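Local atomic coordinates of afamin (Homo sapiens, PDB entry 6FAK), a protein that carries hydrophobic molecules in body fluids, binds vitamin E and keeps lipidated Wnt proteins soluble and active. Residues E239-N244 against S261-H266; F510-C515 against E563-C568; Q393-F398 against T435-C440. All coordinates share one frame; numbering follows the deposited sequence. Where two conformers were deposited one is given.

Three contacts sample two albumin domains. Contact 1 belongs to the second domain, whereas contacts 2 and 3 both lie in the third, their centres about 33 Å apart. Contacts 1 and 2 are at the surface, on opposite sides of the chain's centre and with centres about 56 Å apart; contact 3 is partly buried. Contacts 1 and 3 each join two helices, nearly antiparallel in the first and steeply crossed in the other, while contact 2 sets a loop against the start of a helix. A straight His-carboxylate hydrogen bond marks contact 1, proline and cysteine sulfur contact 2, and phenylalanine rings contact 3. Disulfide cysteines take part in contacts 2 and 3.

Contact 1. Residues E239-N244 against S261-H266; sequences EDVSSN and SKVMNH
Asp240 and His266 meet across the gap between two helices with their side chains at about a right angle. The imidazole ND1 donates to Asp240 OD2 over 2.6 Å, and the N-H...O angle of 176° makes the bond almost straight. OD2 lies nearly in the ring plane of His266, whereas His266 ND1 meets OD2 on its anti side and 35° out of the carboxylate plane; the two planes are steeply inclined. With CG anti to the backbone N, His266 carries that atom, and the ring with it, toward helix 231-250. At the far side of the ring NE2 is hydrogen-bonded to Glu233, so both nitrogens are engaged and the rotation of the ring is fixed; two carboxylates beside it would probably favour a protonated imidazole. The other oxygen of Asp240 faces a different partner. The extended chain of Lys262 crosses the aspartate, leaving NZ 4.0 Å from Asp240 OD1, a long salt bridge on the solvent side.

Beneath this polar layer Val263 packs between Asp240, Val241 and Asn244. Its CG2 lies 3.6 Å from Asp240 O and 3.7 Å from Asp240 CB, while CG1 meets Val241 CG2 at 4.0 Å. A short, branched side chain suits this place, since its two methyls serve two neighbours at once. Asn244 crosses Val263 at about a right angle, with ND2 3.7 Å from Val263 CG2; its OD1 is hydrogen-bonded to Thr260, a polar anchor on the opposing helix.

The segment axes approach to 9.2 Å and run nearly antiparallel, at 163°. Helices 231-250 and 253-268 thus form a helical hairpin of the all-helical albumin fold, within the region of the second domain that provides the pocket for hydrophobic ligands.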
loop_
_atom_site.group_PDB
_atom_site.type_symbol
_atom_site.label_atom_id
_atom_site.label_comp_id
_atom_site.label_asym_id
_atom_site.label_seq_id
_atom_site.Cartn_x
_atom_site.Cartn_y
_atom_site.Cartn_z
ATOM N N GLU A 239 13.528 12.241 11.774
ATOM C CA GLU A 239 12.584 13.256 12.275
ATOM C C GLU A 239 11.801 13.965 11.168
ATOM O O GLU A 239 10.569 14.107 11.286
ATOM C CB GLU A 239 13.286 14.302 13.169
ATOM C CG GLU A 239 13.740 13.731 14.492
ATOM C CD GLU A 239 12.724 13.948 15.592
ATOM O OE1 GLU A 239 11.495 13.929 15.323
ATOM O OE2 GLU A 239 13.151 14.171 16.743
ATOM N N ASP A 240 12.492 14.347 10.093
ATOM C CA ASP A 240 11.852 14.934 8.931
ATOM C C ASP A 240 10.895 13.950 8.228
ATOM O O ASP A 240 9.754 14.333 7.869
ATOM C CB ASP A 240 12.872 15.476 7.929
ATOM C CG ASP A 240 13.614 16.748 8.411
ATOM O OD1 ASP A 240 13.249 17.383 9.423
ATOM O OD2 ASP A 240 14.613 17.115 7.748
ATOM N N VAL A 241 11.332 12.699 8.056
ATOM C CA VAL A 241 10.494 11.694 7.460
ATOM C C VAL A 241 9.233 11.415 8.291
ATOM O O VAL A 241 8.139 11.312 7.703
ATOM C CB VAL A 241 11.268 10.394 7.179
ATOM C CG1 VAL A 241 10.355 9.350 6.614
ATOM C CG2 VAL A 241 12.362 10.635 6.169
ATOM N N SER A 242 9.377 11.282 9.612
ATOM C CA SER A 242 8.239 11.017 10.473
ATOM C C SER A 242 7.181 12.149 10.402
ATOM O O SER A 242 5.988 11.871 10.258
ATOM C CB SER A 242 8.683 10.730 11.905
ATOM O OG SER A 242 7.583 10.596 12.760
ATOM N N SER A 243 7.623 13.405 10.469
ATOM C CA SER A 243 6.736 14.563 10.228
ATOM C C SER A 243 6.064 14.501 8.869
ATOM O O SER A 243 4.873 14.752 8.767
ATOM C CB SER A 243 7.527 15.913 10.380
ATOM O OG SER A 243 7.870 16.006 11.743
ATOM N N ASN A 244 6.819 14.138 7.836
ATOM C CA ASN A 244 6.311 13.962 6.501
ATOM C C ASN A 244 5.174 12.933 6.455
ATOM O O ASN A 244 4.104 13.218 5.887
ATOM C CB ASN A 244 7.473 13.543 5.588
ATOM C CG ASN A 244 7.167 13.639 4.116
ATOM O OD1 ASN A 244 6.099 14.103 3.685
ATOM N ND2 ASN A 244 8.163 13.250 3.314
ATOM N N SER A 261 9.230 17.912 0.202
ATOM C CA SER A 261 10.288 18.771 -0.306
ATOM C C SER A 261 11.399 19.008 0.749
ATOM O O SER A 261 12.593 18.943 0.446
ATOM C CB SER A 261 9.705 20.089 -0.812
ATOM O OG SER A 261 10.742 20.998 -1.062
ATOM N N LYS A 262 11.015 19.220 1.991
ATOM C CA LYS A 262 12.000 19.312 3.080
ATOM C C LYS A 262 12.895 18.054 3.192
ATOM O O LYS A 262 14.108 18.169 3.335
ATOM C CB LYS A 262 11.292 19.574 4.408
ATOM C CG LYS A 262 12.219 19.858 5.598
ATOM C CD LYS A 262 11.418 20.272 6.825
ATOM C CE LYS A 262 12.317 20.809 7.930
ATOM N NZ LYS A 262 11.600 20.991 9.237
ATOM N N VAL A 263 12.302 16.861 3.166
ATOM C CA VAL A 263 13.056 15.627 3.247
ATOM C C VAL A 263 14.090 15.539 2.068
ATOM O O VAL A 263 15.296 15.274 2.293
ATOM C CB VAL A 263 12.125 14.391 3.325
ATOM C CG1 VAL A 263 12.856 13.096 3.075
ATOM C CG2 VAL A 263 11.406 14.311 4.681
ATOM N N MET A 264 13.642 15.846 0.852
ATOM C CA MET A 264 14.498 15.728 -0.334
ATOM C C MET A 264 15.632 16.747 -0.297
ATOM O O MET A 264 16.802 16.403 -0.569
ATOM C CB MET A 264 13.656 15.848 -1.613
ATOM C CG MET A 264 12.576 14.791 -1.715
ATOM S SD MET A 264 13.209 13.142 -1.360
ATOM C CE MET A 264 11.708 12.171 -1.364
ATOM N N ASN A 265 15.297 17.960 0.117
ATOM C CA ASN A 265 16.292 18.992 0.370
ATOM C C ASN A 265 17.287 18.611 1.468
ATOM O O ASN A 265 18.487 18.830 1.289
ATOM C CB ASN A 265 15.631 20.350 0.651
ATOM C CG ASN A 265 14.883 20.907 -0.593
ATOM O OD1 ASN A 265 14.977 20.358 -1.716
ATOM N ND2 ASN A 265 14.119 21.986 -0.387
ATOM N N HIS A 266 16.811 18.069 2.589
ATOM C CA HIS A 266 17.707 17.506 3.641
ATOM C C HIS A 266 18.683 16.443 3.060
ATOM O O HIS A 266 19.892 16.533 3.231
ATOM C CB HIS A 266 16.877 16.906 4.773
ATOM C CG HIS A 266 17.644 16.561 6.005
ATOM N ND1 HIS A 266 17.064 16.599 7.249
ATOM C CD2 HIS A 266 18.930 16.183 6.203
ATOM C CE1 HIS A 266 17.954 16.268 8.162
ATOM N NE2 HIS A 266 19.094 16.007 7.552
#

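Contact 2. Residues F510-C515 against E563-C568; sequences FHADMC and ESPEVC
Pro565 and Cys515 form the apolar half of this contact. The cysteine sulfur lies against the proline ring, with Cys515 SG 3.7 Å from Pro565 CB and 3.9 Å from Pro565 CG. With SG anti to the carbonyl carbon (chi1 -75°), the sulfur is directed at the ring. Ala512 extends the same patch, its CB 4.1 Å from Pro565 CD. Proline is well suited to the start of a helix, where a backbone N-H is not needed for the helical bonding, and its compact ring offers carbon to both neighbours; alanine allows the loop to come close.

The remaining approaches are van der Waals contacts of Glu566 with the loop backbone. Its CB lies 4.0 Å from Phe510 O, and its extended chain carries OE1 to 3.7 Å from Ala512 N, while CG sits between the backbone N and the carbonyl carbon (chi1 59°). Glutamate suits this exposed place because its aliphatic part can rest against the loop while the carboxylate stays on the solvent side.

Covalent links fix both sides: Cys515-Cys560 and Cys559-Cys568 use adjacent cysteines at the end of helix 542-560, the paired disulfides typical of the albumin family. That helix also meets Phe510 through Val556 and Cys560. The loop between strand 503-504 and helix 521-536 is thereby tied to helix 542-560 while it packs against the beginning of helix 565-572.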
loop_
_atom_site.group_PDB
_atom_site.type_symbol
_atom_site.label_atom_id
_atom_site.label_comp_id
_atom_site.label_asym_id
_atom_site.label_seq_id
_atom_site.Cartn_x
_atom_site.Cartn_y
_atom_site.Cartn_z
ATOM N N PHE A 510 -21.008 -20.549 -15.904
ATOM C CA PHE A 510 -20.145 -20.027 -16.925
ATOM C C PHE A 510 -21.033 -19.642 -18.110
ATOM O O PHE A 510 -21.885 -20.429 -18.550
ATOM C CB PHE A 510 -19.139 -21.096 -17.310
ATOM C CG PHE A 510 -18.176 -20.658 -18.358
ATOM C CD1 PHE A 510 -18.368 -21.037 -19.685
ATOM C CD2 PHE A 510 -17.085 -19.856 -18.029
ATOM C CE1 PHE A 510 -17.487 -20.630 -20.665
ATOM C CE2 PHE A 510 -16.192 -19.449 -19.009
ATOM C CZ PHE A 510 -16.393 -19.833 -20.330
ATOM N N HIS A 511 -20.822 -18.433 -18.615
ATOM C CA HIS A 511 -21.545 -17.908 -19.771
ATOM C C HIS A 511 -20.631 -17.881 -20.989
ATOM O O HIS A 511 -19.410 -17.709 -20.858
ATOM C CB HIS A 511 -22.056 -16.488 -19.493
ATOM C CG HIS A 511 -22.963 -16.398 -18.312
ATOM N ND1 HIS A 511 -22.523 -15.999 -17.069
ATOM C CD2 HIS A 511 -24.282 -16.677 -18.176
ATOM C CE1 HIS A 511 -23.536 -16.023 -16.219
ATOM N NE2 HIS A 511 -24.614 -16.431 -16.866
ATOM N N ALA A 512 -21.256 -17.993 -22.166
ATOM C CA ALA A 512 -20.564 -18.182 -23.452
ATOM C C ALA A 512 -19.607 -17.045 -23.826
ATOM O O ALA A 512 -18.534 -17.300 -24.384
ATOM C CB ALA A 512 -21.580 -18.406 -24.563
ATOM N N ASP A 513 -19.995 -15.807 -23.506
ATOM C CA ASP A 513 -19.138 -14.619 -23.728
ATOM C C ASP A 513 -17.746 -14.691 -23.077
ATOM O O ASP A 513 -16.802 -14.075 -23.582
ATOM C CB ASP A 513 -19.858 -13.323 -23.300
ATOM C CG ASP A 513 -20.340 -13.355 -21.854
ATOM O OD1 ASP A 513 -19.555 -13.003 -20.948
ATOM O OD2 ASP A 513 -21.515 -13.722 -21.632
ATOM N N MET A 514 -17.622 -15.445 -21.981
ATOM C CA MET A 514 -16.349 -15.596 -21.258
ATOM C C MET A 514 -15.310 -16.475 -21.984
ATOM O O MET A 514 -14.151 -16.492 -21.576
ATOM C CB MET A 514 -16.589 -16.148 -19.837
ATOM C CG MET A 514 -17.480 -15.297 -18.925
ATOM S SD MET A 514 -17.891 -16.114 -17.355
ATOM C CE MET A 514 -19.277 -15.121 -16.802
ATOM N N CYS A 515 -15.709 -17.212 -23.031
ATOM C CA CYS A 515 -14.751 -18.014 -23.832
ATOM C C CYS A 515 -13.899 -17.122 -24.720
ATOM O O CYS A 515 -14.413 -16.528 -25.666
ATOM C CB CYS A 515 -15.462 -19.046 -24.717
ATOM S SG CYS A 515 -16.102 -20.479 -23.831
ATOM N N GLU A 563 -18.508 -24.978 -29.521
ATOM C CA GLU A 563 -19.648 -24.275 -30.174
ATOM C C GLU A 563 -20.969 -24.481 -29.393
ATOM O O GLU A 563 -21.380 -25.617 -29.115
ATOM C CB GLU A 563 -19.793 -24.631 -31.672
ATOM C CG GLU A 563 -19.288 -23.569 -32.659
ATOM C CD GLU A 563 -17.877 -23.811 -33.187
ATOM O OE1 GLU A 563 -17.551 -24.963 -33.555
ATOM O OE2 GLU A 563 -17.102 -22.836 -33.272
ATOM N N SER A 564 -21.627 -23.366 -29.067
ATOM C CA SER A 564 -22.583 -23.285 -27.948
ATOM C C SER A 564 -21.929 -23.780 -26.647
ATOM O O SER A 564 -22.266 -24.859 -26.146
ATOM C CB SER A 564 -23.882 -24.048 -28.234
ATOM O OG SER A 564 -24.742 -23.999 -27.106
ATOM N N PRO A 565 -20.974 -23.000 -26.105
ATOM C CA PRO A 565 -20.261 -23.443 -24.902
ATOM C C PRO A 565 -21.092 -23.572 -23.617
ATOM O O PRO A 565 -20.736 -24.367 -22.743
ATOM C CB PRO A 565 -19.185 -22.360 -24.721
ATOM C CG PRO A 565 -18.999 -21.792 -26.086
ATOM C CD PRO A 565 -20.396 -21.746 -26.621
ATOM N N GLU A 566 -22.171 -22.803 -23.492
ATOM C CA GLU A 566 -22.910 -22.740 -22.220
ATOM C C GLU A 566 -23.822 -23.942 -21.956
ATOM O O GLU A 566 -23.916 -24.416 -20.813
ATOM C CB GLU A 566 -23.651 -21.409 -22.056
ATOM C CG GLU A 566 -24.676 -21.051 -23.123
ATOM C CD GLU A 566 -25.419 -19.774 -22.779
ATOM O OE1 GLU A 566 -24.853 -18.918 -22.049
ATOM O OE2 GLU A 566 -26.574 -19.634 -23.241
ATOM N N VAL A 567 -24.467 -24.460 -23.000
ATOM C CA VAL A 567 -25.166 -25.742 -22.882
ATOM C C VAL A 567 -24.197 -26.861 -22.503
ATOM O O VAL A 567 -24.574 -27.756 -21.753
ATOM C CB VAL A 567 -25.941 -26.118 -24.166
ATOM C CG1 VAL A 567 -24.999 -26.553 -25.280
ATOM C CG2 VAL A 567 -26.972 -27.209 -23.882
ATOM N N CYS A 568 -22.959 -26.794 -23.011
ATOM C CA CYS A 568 -21.933 -27.796 -22.715
ATOM C C CYS A 568 -21.619 -27.745 -21.235
ATOM O O CYS A 568 -21.578 -28.787 -20.575
ATOM C CB CYS A 568 -20.663 -27.572 -23.559
ATOM S SG CYS A 568 -19.228 -28.625 -23.153
#

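Contact 3. Residues Q393-F398 against T435-C440; sequences QECKHF and TAFTTC
Phe437 turns the CD1-CE1-CZ side of its ring to Cys395 and Glu394. The approach is tight at Glu394, whose CB lies 3.3 Å from Phe437 CE1. Cys395 SG stands at the edge of the same ring, 4.0 Å from Phe437 CD1, in a sulfur-aromatic contact. Phe398 slides past Phe437 in the opposite direction, and one face of its ring covers the backbone, with Phe437 O 3.8 Å above its plane. A flat apolar ring suits this covering role at Phe398, while Phe437, a large apolar ring, suits its buried place.

Toward the more open side, Thr438 points its CB away but turns CG2 back to Phe398 CE1, at 3.6 Å. Its OG1 donates to Thr435 O, which also accepts from Thr439. An alanine in place of Phe398 would probably open a gap beside Phe437 CB and leave the Thr438 methyl without its aromatic partner.

Glu394 also forms a salt bridge with Arg486. Segments 393-398 and 435-440, on helices 376-417 and 423-440, cross at 81°, and Phe437 reaches Val450 of helix 446-462. Through adjacent cysteines, the albumin-family double disulfide Cys395-Cys441 and Cys440-Cys449 ties the end of helix 423-440 to both neighbours.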
loop_
_atom_site.group_PDB
_atom_site.type_symbol
_atom_site.label_atom_id
_atom_site.label_comp_id
_atom_site.label_asym_id
_atom_site.label_seq_id
_atom_site.Cartn_x
_atom_site.Cartn_y
_atom_site.Cartn_z
ATOM N N GLN A 393 10.282 -22.071 0.467
ATOM C CA GLN A 393 9.185 -23.002 0.202
ATOM C C GLN A 393 8.104 -22.361 -0.704
ATOM O O GLN A 393 7.689 -22.960 -1.703
ATOM C CB GLN A 393 8.584 -23.522 1.523
ATOM C CG GLN A 393 9.560 -24.441 2.262
ATOM C CD GLN A 393 8.985 -25.107 3.505
ATOM O OE1 GLN A 393 8.145 -24.537 4.217
ATOM N NE2 GLN A 393 9.436 -26.330 3.767
ATOM N N GLU A 394 7.705 -21.130 -0.384
ATOM C CA GLU A 394 6.720 -20.411 -1.177
ATOM C C GLU A 394 7.235 -20.201 -2.612
ATOM O O GLU A 394 6.469 -20.425 -3.555
ATOM C CB GLU A 394 6.311 -19.080 -0.530
ATOM C CG GLU A 394 5.625 -19.163 0.836
ATOM C CD GLU A 394 5.686 -17.870 1.680
ATOM O OE1 GLU A 394 6.648 -17.066 1.543
ATOM O OE2 GLU A 394 4.770 -17.632 2.520
ATOM N N CYS A 395 8.517 -19.827 -2.783
ATOM C CA CYS A 395 9.108 -19.628 -4.122
ATOM C C CYS A 395 9.194 -20.931 -4.941
ATOM O O CYS A 395 9.042 -20.898 -6.179
ATOM C CB CYS A 395 10.471 -18.897 -4.097
ATOM S SG CYS A 395 10.302 -17.090 -3.864
ATOM N N LYS A 396 9.438 -22.055 -4.269
ATOM C CA LYS A 396 9.481 -23.342 -4.958
ATOM C C LYS A 396 8.062 -23.699 -5.466
ATOM O O LYS A 396 7.900 -24.122 -6.615
ATOM C CB LYS A 396 10.008 -24.440 -4.021
ATOM C CG LYS A 396 10.277 -25.791 -4.680
ATOM C CD LYS A 396 11.058 -25.665 -5.990
ATOM C CE LYS A 396 11.732 -26.966 -6.403
ATOM N NZ LYS A 396 10.813 -28.145 -6.458
ATOM N N HIS A 397 7.068 -23.509 -4.602
ATOM C CA HIS A 397 5.662 -23.690 -4.945
ATOM C C HIS A 397 5.276 -22.821 -6.144
ATOM O O HIS A 397 4.609 -23.307 -7.040
ATOM C CB HIS A 397 4.733 -23.421 -3.744
ATOM C CG HIS A 397 4.752 -24.505 -2.711
ATOM N ND1 HIS A 397 4.723 -25.846 -3.038
ATOM C CD2 HIS A 397 4.807 -24.450 -1.361
ATOM C CE1 HIS A 397 4.757 -26.567 -1.931
ATOM N NE2 HIS A 397 4.824 -25.743 -0.900
ATOM N N PHE A 398 5.701 -21.556 -6.155
ATOM C CA PHE A 398 5.576 -20.698 -7.344
ATOM C C PHE A 398 6.243 -21.257 -8.618
ATOM O O PHE A 398 5.608 -21.253 -9.720
ATOM C CB PHE A 398 6.115 -19.308 -7.057
ATOM C CG PHE A 398 6.162 -18.408 -8.264
ATOM C CD1 PHE A 398 5.003 -17.869 -8.771
ATOM C CD2 PHE A 398 7.372 -18.039 -8.839
ATOM C CE1 PHE A 398 5.034 -17.011 -9.869
ATOM C CE2 PHE A 398 7.416 -17.183 -9.934
ATOM C CZ PHE A 398 6.241 -16.675 -10.463
ATOM N N THR A 435 1.744 -11.460 -6.443
ATOM C CA THR A 435 2.662 -10.468 -7.033
ATOM C C THR A 435 3.999 -10.344 -6.328
ATOM O O THR A 435 5.011 -10.093 -6.971
ATOM C CB THR A 435 1.937 -9.127 -7.150
ATOM O OG1 THR A 435 0.849 -9.344 -8.041
ATOM C CG2 THR A 435 2.826 -8.043 -7.722
ATOM N N ALA A 436 4.021 -10.559 -5.021
ATOM C CA ALA A 436 5.263 -10.690 -4.302
ATOM C C ALA A 436 6.150 -11.768 -4.930
ATOM O O ALA A 436 7.375 -11.578 -5.051
ATOM C CB ALA A 436 5.019 -11.028 -2.853
ATOM N N PHE A 437 5.560 -12.887 -5.311
ATOM C CA PHE A 437 6.337 -14.011 -5.882
ATOM C C PHE A 437 6.724 -13.860 -7.324
ATOM O O PHE A 437 7.873 -14.178 -7.687
ATOM C CB PHE A 437 5.625 -15.332 -5.623
ATOM C CG PHE A 437 5.412 -15.546 -4.185
ATOM C CD1 PHE A 437 6.434 -15.990 -3.408
ATOM C CD2 PHE A 437 4.235 -15.160 -3.585
ATOM C CE1 PHE A 437 6.277 -16.115 -2.050
ATOM C CE2 PHE A 437 4.077 -15.278 -2.224
ATOM C CZ PHE A 437 5.111 -15.743 -1.454
ATOM N N THR A 438 5.822 -13.309 -8.135
ATOM C CA THR A 438 6.117 -13.032 -9.551
ATOM C C THR A 438 7.151 -11.929 -9.737
ATOM O O THR A 438 7.927 -11.953 -10.671
ATOM C CB THR A 438 4.864 -12.600 -10.360
ATOM O OG1 THR A 438 4.360 -11.368 -9.838
ATOM C CG2 THR A 438 3.757 -13.648 -10.326
ATOM N N THR A 439 7.140 -10.944 -8.872
ATOM C CA THR A 439 8.111 -9.891 -8.897
ATOM C C THR A 439 9.513 -10.330 -8.404
ATOM O O THR A 439 10.498 -9.851 -8.949
ATOM C CB THR A 439 7.626 -8.740 -8.003
ATOM O OG1 THR A 439 6.366 -8.276 -8.505
ATOM C CG2 THR A 439 8.619 -7.604 -7.941
ATOM N N CYS A 440 9.586 -11.205 -7.392
ATOM C CA CYS A 440 10.807 -11.393 -6.604
ATOM C C CYS A 440 11.473 -12.738 -6.689
ATOM O O CYS A 440 12.653 -12.844 -6.335
ATOM C CB CYS A 440 10.485 -11.206 -5.111
ATOM S SG CYS A 440 9.697 -9.649 -4.649
#